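Local coordinates for carbon dioxide concentrating mechanism protein ccmL (Synechocystis sp., PDB 2QW7), which probably forms, as a homopentamer, the vertices of the shell of the carboxysome, the polyhedral inclusion in which RuBisCO is sequestered, at residues A[2-10]-A[23-31]. Sequence-based numbering, arbitrary orientation.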
loop_
_atom_site.group_PDB
_atom_site.type_symbol
_atom_site.label_atom_id
_atom_site.label_comp_id
_atom_site.label_asym_id
_atom_site.label_seq_id
_atom_site.Cartn_x
_atom_site.Cartn_y
_atom_site.Cartn_z
ATOM N N GLN A 2 5.342 4.023 11.118
ATOM C CA GLN A 2 4.269 4.797 11.798
ATOM C C GLN A 2 4.376 4.796 13.309
ATOM O O GLN A 2 4.792 3.846 13.950
ATOM C CB GLN A 2 2.854 4.355 11.405
ATOM C CG GLN A 2 2.325 4.664 9.968
ATOM C CD GLN A 2 1.910 6.043 9.690
ATOM O OE1 GLN A 2 0.780 6.486 10.044
ATOM N NE2 GLN A 2 2.764 6.759 8.976
ATOM N N LEU A 3 4.016 5.926 13.890
ATOM C CA LEU A 3 4.060 6.055 15.314
ATOM C C LEU A 3 2.713 5.407 15.702
ATOM O O LEU A 3 1.712 5.617 15.018
ATOM C CB LEU A 3 4.185 7.504 15.746
ATOM C CG LEU A 3 5.288 8.508 15.369
ATOM C CD1 LEU A 3 4.639 9.998 15.547
ATOM C CD2 LEU A 3 6.603 8.303 16.122
ATOM N N ALA A 4 2.738 4.610 16.771
ATOM C CA ALA A 4 1.612 3.854 17.261
ATOM C C ALA A 4 1.729 3.583 18.749
ATOM O O ALA A 4 2.831 3.593 19.304
ATOM C CB ALA A 4 1.514 2.575 16.571
ATOM N N LYS A 5 0.563 3.340 19.355
ATOM C CA LYS A 5 0.417 3.026 20.779
ATOM C C LYS A 5 -0.037 1.560 20.927
ATOM O O LYS A 5 -0.896 1.093 20.149
ATOM C CB LYS A 5 -0.656 3.920 21.447
ATOM C CG LYS A 5 -0.773 3.803 22.948
ATOM C CD LYS A 5 -1.213 5.157 23.534
ATOM C CE LYS A 5 -1.456 5.180 25.050
ATOM N NZ LYS A 5 -1.195 6.556 25.565
ATOM N N VAL A 6 0.531 0.851 21.909
ATOM C CA VAL A 6 0.121 -0.523 22.129
ATOM C C VAL A 6 -1.169 -0.581 22.903
ATOM O O VAL A 6 -1.279 -0.074 24.018
ATOM C CB VAL A 6 1.219 -1.420 22.746
ATOM C CG1 VAL A 6 0.666 -2.783 22.997
ATOM C CG2 VAL A 6 2.424 -1.571 21.776
ATOM N N LEU A 7 -2.180 -1.155 22.260
ATOM C CA LEU A 7 -3.502 -1.299 22.821
ATOM C C LEU A 7 -3.728 -2.626 23.520
ATOM O O LEU A 7 -4.316 -2.709 24.583
ATOM C CB LEU A 7 -4.513 -1.147 21.716
ATOM C CG LEU A 7 -5.041 0.259 21.510
ATOM C CD1 LEU A 7 -3.877 1.249 21.531
ATOM C CD2 LEU A 7 -5.788 0.244 20.201
ATOM N N GLY A 8 -3.258 -3.690 22.916
ATOM C CA GLY A 8 -3.440 -5.001 23.513
ATOM C C GLY A 8 -2.717 -6.127 22.797
ATOM O O GLY A 8 -1.816 -5.892 21.981
ATOM N N THR A 9 -3.114 -7.360 23.107
ATOM C CA THR A 9 -2.513 -8.531 22.439
ATOM C C THR A 9 -3.640 -9.317 21.733
ATOM O O THR A 9 -4.856 -9.199 22.081
ATOM C CB THR A 9 -1.527 -9.437 23.330
ATOM O OG1 THR A 9 -2.167 -10.599 23.867
ATOM C CG2 THR A 9 -0.834 -8.675 24.480
ATOM N N VAL A 10 -3.221 -10.032 20.684
ATOM C CA VAL A 10 -4.131 -10.840 19.856
ATOM C C VAL A 10 -3.764 -12.312 19.952
ATOM O O VAL A 10 -2.636 -12.718 19.633
ATOM C CB VAL A 10 -4.186 -10.299 18.362
ATOM C CG1 VAL A 10 -4.504 -11.428 17.345
ATOM C CG2 VAL A 10 -5.245 -9.074 18.234
ATOM N N LYS A 23 4.729 -13.093 18.649
ATOM C CA LYS A 23 3.821 -12.353 19.579
ATOM C C LYS A 23 3.050 -11.306 18.777
ATOM O O LYS A 23 3.632 -10.478 18.101
ATOM C CB LYS A 23 4.578 -11.717 20.757
ATOM C CG LYS A 23 3.837 -10.658 21.554
ATOM C CD LYS A 23 2.595 -11.149 22.300
ATOM C CE LYS A 23 2.089 -10.080 23.277
ATOM N NZ LYS A 23 3.064 -9.682 24.363
ATOM N N LEU A 24 1.734 -11.341 18.871
ATOM C CA LEU A 24 0.894 -10.452 18.061
ATOM C C LEU A 24 0.298 -9.343 18.857
ATOM O O LEU A 24 -0.625 -9.539 19.631
ATOM C CB LEU A 24 -0.261 -11.196 17.373
ATOM C CG LEU A 24 0.006 -12.437 16.507
ATOM C CD1 LEU A 24 -1.384 -13.001 16.108
ATOM C CD2 LEU A 24 0.935 -12.169 15.307
ATOM N N LEU A 25 0.744 -8.145 18.560
ATOM C CA LEU A 25 0.294 -6.977 19.254
ATOM C C LEU A 25 -0.601 -6.128 18.391
ATOM O O LEU A 25 -0.223 -5.950 17.187
ATOM C CB LEU A 25 1.535 -6.162 19.637
ATOM C CG LEU A 25 2.279 -6.628 20.871
ATOM C CD1 LEU A 25 3.488 -5.698 20.967
ATOM C CD2 LEU A 25 1.339 -6.597 22.118
ATOM N N LEU A 26 -1.696 -5.631 19.011
ATOM C CA LEU A 26 -2.594 -4.707 18.390
ATOM C C LEU A 26 -2.054 -3.324 18.674
ATOM O O LEU A 26 -2.068 -2.839 19.785
ATOM C CB LEU A 26 -3.989 -4.840 18.985
ATOM C CG LEU A 26 -5.220 -3.945 18.698
ATOM C CD1 LEU A 26 -5.749 -4.044 17.264
ATOM C CD2 LEU A 26 -6.223 -4.509 19.678
ATOM N N VAL A 27 -1.612 -2.636 17.637
ATOM C CA VAL A 27 -1.085 -1.283 17.779
ATOM C C VAL A 27 -1.863 -0.272 16.988
ATOM O O VAL A 27 -1.834 -0.330 15.751
ATOM C CB VAL A 27 0.401 -1.191 17.327
ATOM C CG1 VAL A 27 1.229 -1.673 18.459
ATOM C CG2 VAL A 27 0.752 -1.936 15.948
ATOM N N GLN A 28 -2.499 0.676 17.692
ATOM C CA GLN A 28 -3.277 1.773 17.084
ATOM C C GLN A 28 -2.384 2.903 16.594
ATOM O O GLN A 28 -1.506 3.395 17.334
ATOM C CB GLN A 28 -4.204 2.372 18.112
ATOM C CG GLN A 28 -5.061 3.528 17.544
ATOM C CD GLN A 28 -6.280 3.717 18.343
ATOM O OE1 GLN A 28 -6.253 3.792 19.576
ATOM N NE2 GLN A 28 -7.383 3.864 17.651
ATOM N N PHE A 29 -2.599 3.354 15.360
ATOM C CA PHE A 29 -1.756 4.422 14.831
ATOM C C PHE A 29 -2.055 5.794 15.429
ATOM O O PHE A 29 -3.214 6.131 15.899
ATOM C CB PHE A 29 -1.864 4.519 13.327
ATOM C CG PHE A 29 -1.220 3.361 12.563
ATOM C CD1 PHE A 29 -1.738 2.972 11.361
ATOM C CD2 PHE A 29 -0.063 2.736 13.002
ATOM C CE1 PHE A 29 -1.087 1.955 10.591
ATOM C CE2 PHE A 29 0.515 1.675 12.264
ATOM C CZ PHE A 29 0.017 1.295 11.045
ATOM N N LEU A 30 -0.950 6.566 15.454
ATOM C CA LEU A 30 -0.949 7.933 15.989
ATOM C C LEU A 30 -0.628 8.969 14.904
ATOM O O LEU A 30 0.133 8.747 14.007
ATOM C CB LEU A 30 0.102 8.048 17.075
ATOM C CG LEU A 30 -0.222 7.687 18.517
ATOM C CD1 LEU A 30 -0.817 6.346 18.628
ATOM C CD2 LEU A 30 1.040 7.804 19.295
ATOM N N ASP A 31 -1.190 10.158 15.001
ATOM C CA ASP A 31 -0.835 11.148 13.994
ATOM C C ASP A 31 0.425 11.970 14.409
ATOM O O ASP A 31 1.118 11.620 15.364
ATOM C CB ASP A 31 -2.070 12.022 13.679
ATOM C CG ASP A 31 -2.406 12.879 14.753
ATOM O OD1 ASP A 31 -1.457 13.176 15.527
ATOM O OD2 ASP A 31 -3.593 13.264 14.801
HETATM O O HOH W 1 -0.407 -12.340 20.718
#
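Backbone hydrogen bonds pair strand 2-10 antiparallel with 23-31, Lys5 and Gln28 exchanging two: Lys5 N to Gln28 O at 2.9 Å and Gln28 N to Lys5 O. A classic beta bulge follows, where Leu7 and Gly8 both face Leu26. Leu26 O receives Leu7 N at 3.0 Å nearly head-on and Gly8 N more weakly at 3.5 Å, while Leu26 N donates to Gly8 O from above the carbonyl plane. Past the bulge Val10 N reaches Leu24 O, and one water links Val10 O to Leu24 N.

Apolar contacts cover both faces. On that of Ala4 and Val6, Val6 CG2 meets Val27 CG1 at 3.5 Å, and Ala4 CB touches the Phe29 ring edge. Gln2 CB makes a CH-pi contact over that ring, 4.0 Å from its centroid. The chi1 of -70° holds Gln2 CG anti to its carbonyl carbon, over the same ring face, and its amide, nearly perpendicular to the ring, bonds Tyr40 of a neighbouring subunit. Leu7, at the bulge, sets CD2 3.4 Å from Gln28 CB, on the face that carries Lys5, Leu26 and Gln28. Cutting Leu7 back to an alanine would remove both methyls and probably open a gap beside Gln28 CB.

Most touching residues are buried, and inter-strand bonds engage backbone N and O of Lys5, Leu26 and Gln28, consistent with the EutN/CcmL fold interior; Thr9 and Val10 carry the sheet into another subunit.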